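Local coordinates for protein 4-aminobutyrate transaminase (Acinetobacter baumannii, PDB 6WOP) that probably transfers the amino group of 4-aminobutyrate to 2-oxoglutarate, using pyridoxal 5'-phosphate as its cofactor, at residues A[138-143]-A[203-208]; A[238-243]-A[264-269]. One frame throughout, in Å; residues are numbered along the deposited sequence.

Contact 1 (A[138-143]-A[203-208]); sequences GFHGRS and AIVLEP
Phe139 and Glu207 meet through one short bond: the backbone N of Phe139 donates to Glu207 OE1 at 2.8 Å. The bond is fairly straight at the hydrogen (159°), yet the donor approaches from above the carboxylate, 40° out of its plane. The same oxygen lies 3.2 Å from Gly138 CA, so OE1 sits against the backbone where the loop turns from Gly138 into Phe139. Glu207 reaches across with CG anti to its own carbonyl carbon (chi1 -65°) and its chain extended beyond. His140 slants past this arm, its CE1 4.0 Å from Glu207 CG. The same ring carbon comes within 4.1 Å of Val205 CG1, on a side chain that leaves the strand toward the loop. A water in the plane of the imidazole, at its edge, lies 2.7 Å from His140 NE2 and donates a hydrogen bond to Val205 O, 3.0 Å away. All this takes place at the C-terminal end of strand 201-206, where the parallel strands of the large sheet of the fold-type I aminotransferases run out into loops and the cofactor pocket of this family is generally formed. Further out, Asp240 accepts a hydrogen bond from His140 ND1, which, with the water at NE2, helps hold the rotation of the ring, while Gly211 N holds the second carboxylate oxygen of Glu207. Thr150 OG1 is hydrogen-bonded to the backbone N of His140, and the ring of Phe139 packs edge-to-face with Tyr156. A bound tartrate, probably from the crystallisation liquor, lies about 4 Å from the Phe139 side chain at the nearest atoms.

Contact 2 (A[238-243]-A[264-269]); sequences VADEVQ and LITMAK
Asp240 OD1 is gripped by two donors that reach it from opposite faces of the carboxylate. Thr266 OG1 comes across from the neighbouring strand at 2.8 Å, 46° above the plane, and Val242 N comes from two residues further along the chain at 3.1 Å. The latter bond, on the anti side of the oxygen and 35° out of the plane, closes an Asx turn. Thr266 holds its hydroxyl between its own backbone N and carbonyl carbon (chi1 57°), which sets OG1 over the aspartate. Behind this knot the strands pair in parallel: Ala239 N donates to Leu264 O at 2.9 Å, and Thr266 N to Ala239 O at 3.0 Å. Val238 CG2 packs on Leu264 CD1 (4.0 Å) on the face that also carries Asp240 and Thr266; helix 112-127 packs over Val238, Asp240 and Thr266 on that face. Further along, Val242 takes over, its CG1 resting on Ala268 CB and, at 3.8 Å, on CG of Lys269, whose aliphatic chain it crosses at about a right angle. A water accepts from Ala268 N at 2.9 Å and also lies within hydrogen-bonding distance of Glu241 O, linking the two backbones. Lys269 NZ itself bonds to Ile51 O. An aspartate in the end region of one strand and a lysine just beyond its parallel neighbour recall the class-III aminotransferases, in which the aspartate typically pairs with the pyridine nitrogen of pyridoxal phosphate and the lysine forms the Schiff base; Asp240 and Lys269 probably have these roles.

From the N terminus, the chain leaves strand 131-135, passes through 138-143, helix 144-149, edge strand 167-170 and helix 181-194 to strand 201-206, where contact 1 closes a loop of 59 intervening residues. After a short hairpin, helix 220-233 leads to strand 236-240, next to 201-206 in the same sheet, and contact 2 closes a shorter connection of 20 residues with neither helix nor strand. The two loops follow in series, neither enclosing nor crossing the other. Their centres lie 9 Å apart, and they meet directly: Ile204 O is 2.9 Å from Val238 N, and Pro208 CD packs on Asp240 O. Together they tie the loop before helix 144-149 to three consecutive parallel strands.

Contact 1 (A[138-143]-A[203-208])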
loop_
_atom_site.group_PDB
_atom_site.type_symbol
_atom_site.label_atom_id
_atom_site.label_comp_id
_atom_site.label_asym_id
_atom_site.label_seq_id
_atom_site.Cartn_x
_atom_site.Cartn_y
_atom_site.Cartn_z
ATOM N N GLY A 138 20.041 2.233 7.359
ATOM C CA GLY A 138 19.453 3.067 8.388
ATOM C C GLY A 138 18.627 2.198 9.323
ATOM O O GLY A 138 18.099 1.150 8.922
ATOM N N PHE A 139 18.552 2.581 10.610
ATOM C CA PHE A 139 17.698 1.799 11.502
ATOM C C PHE A 139 16.790 2.744 12.262
ATOM O O PHE A 139 17.285 3.658 12.927
ATOM C CB PHE A 139 18.478 0.935 12.497
ATOM C CG PHE A 139 17.551 0.100 13.358
ATOM C CD1 PHE A 139 17.009 0.640 14.534
ATOM C CD2 PHE A 139 17.198 -1.189 12.992
ATOM C CE1 PHE A 139 16.115 -0.090 15.311
ATOM C CE2 PHE A 139 16.319 -1.932 13.797
ATOM C CZ PHE A 139 15.759 -1.367 14.929
ATOM N N HIS A 140 15.464 2.498 12.212
ATOM C CA HIS A 140 14.496 3.478 12.703
ATOM C C HIS A 140 13.414 2.904 13.594
ATOM O O HIS A 140 12.658 3.687 14.172
ATOM C CB HIS A 140 13.835 4.208 11.483
ATOM C CG HIS A 140 14.834 4.946 10.646
ATOM N ND1 HIS A 140 15.627 5.960 11.163
ATOM C CD2 HIS A 140 15.260 4.742 9.359
ATOM C CE1 HIS A 140 16.449 6.385 10.206
ATOM N NE2 HIS A 140 16.246 5.665 9.099
ATOM N N GLY A 141 13.314 1.581 13.734
ATOM C CA GLY A 141 12.358 1.014 14.685
ATOM C C GLY A 141 11.703 -0.238 14.124
ATOM O O GLY A 141 11.979 -0.632 12.984
ATOM N N ARG A 142 10.796 -0.846 14.902
ATOM C CA ARG A 142 10.268 -2.154 14.577
ATOM C C ARG A 142 8.762 -2.139 14.324
ATOM O O ARG A 142 8.145 -3.203 14.299
ATOM C CB ARG A 142 10.619 -3.105 15.722
ATOM C CG ARG A 142 12.104 -3.411 15.812
ATOM C CD ARG A 142 12.310 -4.384 17.048
ATOM N NE ARG A 142 13.704 -4.810 17.221
ATOM C CZ ARG A 142 14.188 -5.919 16.654
ATOM N NH1 ARG A 142 13.395 -6.668 15.833
ATOM N NH2 ARG A 142 15.457 -6.278 16.904
ATOM N N SER A 143 8.146 -0.966 14.175
ATOM C CA SER A 143 6.765 -0.806 13.742
ATOM C C SER A 143 6.713 -1.159 12.239
ATOM O O SER A 143 7.749 -1.340 11.578
ATOM C CB SER A 143 6.288 0.635 14.037
ATOM O OG SER A 143 6.761 1.501 12.999
ATOM N N ALA A 203 9.268 13.752 3.615
ATOM C CA ALA A 203 10.488 13.951 4.369
ATOM C C ALA A 203 11.567 13.039 3.845
ATOM O O ALA A 203 11.289 11.925 3.362
ATOM C CB ALA A 203 10.307 13.658 5.879
ATOM N N ILE A 204 12.812 13.503 4.010
ATOM C CA ILE A 204 14.001 12.649 3.929
ATOM C C ILE A 204 14.550 12.483 5.324
ATOM O O ILE A 204 14.811 13.486 6.027
ATOM C CB ILE A 204 15.072 13.257 3.010
ATOM C CG1 ILE A 204 14.473 13.402 1.626
ATOM C CG2 ILE A 204 16.356 12.341 2.998
ATOM C CD1 ILE A 204 15.476 13.865 0.432
ATOM N N VAL A 205 14.759 11.232 5.725
ATOM C CA VAL A 205 15.074 10.923 7.121
ATOM C C VAL A 205 16.402 10.194 7.179
ATOM O O VAL A 205 16.573 9.160 6.510
ATOM C CB VAL A 205 13.982 10.048 7.759
ATOM C CG1 VAL A 205 14.367 9.809 9.288
ATOM C CG2 VAL A 205 12.625 10.726 7.533
ATOM N N LEU A 206 17.315 10.682 8.027
ATOM C CA LEU A 206 18.605 10.019 8.124
ATOM C C LEU A 206 19.192 10.182 9.519
ATOM O O LEU A 206 18.996 11.204 10.181
ATOM C CB LEU A 206 19.604 10.545 7.101
ATOM C CG LEU A 206 20.337 11.808 7.483
ATOM C CD1 LEU A 206 21.474 11.997 6.502
ATOM C CD2 LEU A 206 19.407 12.949 7.427
ATOM N N GLU A 207 19.974 9.203 9.898
ATOM C CA GLU A 207 20.792 9.317 11.111
ATOM C C GLU A 207 22.048 10.106 10.781
ATOM O O GLU A 207 22.797 9.693 9.877
ATOM C CB GLU A 207 21.162 7.915 11.587
ATOM C CG GLU A 207 19.982 7.055 12.051
ATOM C CD GLU A 207 20.324 5.587 11.974
ATOM O OE1 GLU A 207 20.046 4.966 10.890
ATOM O OE2 GLU A 207 20.886 5.079 12.990
ATOM N N PRO A 208 22.334 11.231 11.471
ATOM C CA PRO A 208 23.636 11.899 11.257
ATOM C C PRO A 208 24.808 10.969 11.523
ATOM O O PRO A 208 25.876 11.162 10.941
ATOM C CB PRO A 208 23.658 13.068 12.261
ATOM C CG PRO A 208 22.288 13.187 12.835
ATOM C CD PRO A 208 21.501 11.881 12.516
HETATM O O HOH W 1 17.777 6.509 7.022
#

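Contact 2 (A[238-243]-A[264-269])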
loop_
_atom_site.group_PDB
_atom_site.type_symbol
_atom_site.label_atom_id
_atom_site.label_comp_id
_atom_site.label_asym_id
_atom_site.label_seq_id
_atom_site.Cartn_x
_atom_site.Cartn_y
_atom_site.Cartn_z
ATOM N N VAL A 238 14.666 15.336 8.263
ATOM C CA VAL A 238 14.524 14.816 9.628
ATOM C C VAL A 238 15.839 14.178 10.051
ATOM O O VAL A 238 16.320 13.267 9.380
ATOM C CB VAL A 238 13.410 13.776 9.707
ATOM C CG1 VAL A 238 13.254 13.270 11.189
ATOM C CG2 VAL A 238 12.091 14.415 9.187
ATOM N N ALA A 239 16.401 14.607 11.170
ATOM C CA ALA A 239 17.597 13.986 11.741
ATOM C C ALA A 239 17.159 13.002 12.806
ATOM O O ALA A 239 16.538 13.410 13.777
ATOM C CB ALA A 239 18.499 15.051 12.386
ATOM N N ASP A 240 17.463 11.717 12.638
ATOM C CA ASP A 240 17.105 10.718 13.662
ATOM C C ASP A 240 18.292 10.593 14.614
ATOM O O ASP A 240 19.308 9.976 14.287
ATOM C CB ASP A 240 16.756 9.382 13.014
ATOM C CG ASP A 240 16.396 8.291 14.045
ATOM O OD1 ASP A 240 16.323 8.567 15.275
ATOM O OD2 ASP A 240 16.194 7.162 13.621
ATOM N N GLU A 241 18.177 11.218 15.795
ATOM C CA GLU A 241 19.196 11.171 16.826
ATOM C C GLU A 241 18.804 10.274 17.998
ATOM O O GLU A 241 19.248 10.486 19.135
ATOM C CB GLU A 241 19.478 12.584 17.312
ATOM C CG GLU A 241 20.052 13.443 16.202
ATOM C CD GLU A 241 21.314 14.113 16.577
ATOM O OE1 GLU A 241 22.126 13.557 17.363
ATOM O OE2 GLU A 241 21.512 15.239 16.040
ATOM N N VAL A 242 17.989 9.238 17.742
ATOM C CA VAL A 242 17.649 8.323 18.836
ATOM C C VAL A 242 18.910 7.717 19.445
ATOM O O VAL A 242 19.049 7.667 20.678
ATOM C CB VAL A 242 16.687 7.242 18.317
ATOM C CG1 VAL A 242 16.676 6.102 19.296
ATOM C CG2 VAL A 242 15.326 7.853 18.133
ATOM N N GLN A 243 19.888 7.324 18.611
ATOM C CA GLN A 243 21.156 6.751 19.115
ATOM C C GLN A 243 22.291 7.763 19.271
ATOM O O GLN A 243 23.113 7.626 20.189
ATOM C CB GLN A 243 21.615 5.596 18.199
ATOM C CG GLN A 243 22.682 4.683 18.856
ATOM C CD GLN A 243 22.780 3.275 18.284
ATOM O OE1 GLN A 243 23.868 2.674 18.318
ATOM N NE2 GLN A 243 21.660 2.734 17.764
ATOM N N LEU A 264 13.121 18.709 11.749
ATOM C CA LEU A 264 12.665 17.858 12.846
ATOM C C LEU A 264 13.823 17.006 13.359
ATOM O O LEU A 264 14.651 16.521 12.568
ATOM C CB LEU A 264 11.526 16.917 12.392
ATOM C CG LEU A 264 10.290 17.627 11.877
ATOM C CD1 LEU A 264 9.360 16.733 11.039
ATOM C CD2 LEU A 264 9.471 18.104 13.141
ATOM N N ILE A 265 13.881 16.786 14.680
ATOM C CA ILE A 265 14.905 15.916 15.259
ATOM C C ILE A 265 14.231 14.921 16.186
ATOM O O ILE A 265 13.410 15.318 17.026
ATOM C CB ILE A 265 15.974 16.721 16.016
ATOM C CG1 ILE A 265 16.681 17.682 15.072
ATOM C CG2 ILE A 265 16.970 15.778 16.661
ATOM C CD1 ILE A 265 17.634 18.665 15.780
ATOM N N THR A 266 14.608 13.635 16.092
ATOM C CA THR A 266 14.018 12.682 17.014
ATOM C C THR A 266 15.022 12.336 18.108
ATOM O O THR A 266 16.238 12.354 17.877
ATOM C CB THR A 266 13.591 11.397 16.289
ATOM O OG1 THR A 266 14.708 10.820 15.606
ATOM C CG2 THR A 266 12.500 11.703 15.265
ATOM N N MET A 267 14.503 11.955 19.278
ATOM C CA MET A 267 15.323 11.666 20.462
ATOM C C MET A 267 14.736 10.489 21.198
ATOM O O MET A 267 13.515 10.345 21.280
ATOM C CB MET A 267 15.322 12.850 21.470
ATOM C CG MET A 267 15.708 14.174 20.854
ATOM S SD MET A 267 15.227 15.534 21.934
ATOM C CE MET A 267 13.448 15.706 21.606
ATOM N N ALA A 268 15.607 9.701 21.827
ATOM C CA ALA A 268 15.147 8.709 22.799
ATOM C C ALA A 268 16.365 8.192 23.555
ATOM O O ALA A 268 17.316 8.959 23.754
ATOM C CB ALA A 268 14.402 7.559 22.117
ATOM N N LYS A 269 16.357 6.902 23.927
ATOM C CA LYS A 269 17.491 6.225 24.546
ATOM C C LYS A 269 18.082 7.079 25.670
ATOM O O LYS A 269 17.487 7.168 26.744
ATOM C CB LYS A 269 18.525 5.850 23.475
ATOM C CG LYS A 269 18.030 4.636 22.581
ATOM C CD LYS A 269 19.117 4.206 21.632
ATOM C CE LYS A 269 18.677 3.025 20.745
ATOM N NZ LYS A 269 19.275 1.810 21.207
HETATM O O HOH W 2 18.324 10.745 21.647
HETATM O O HOH W 3 20.457 8.771 22.901
#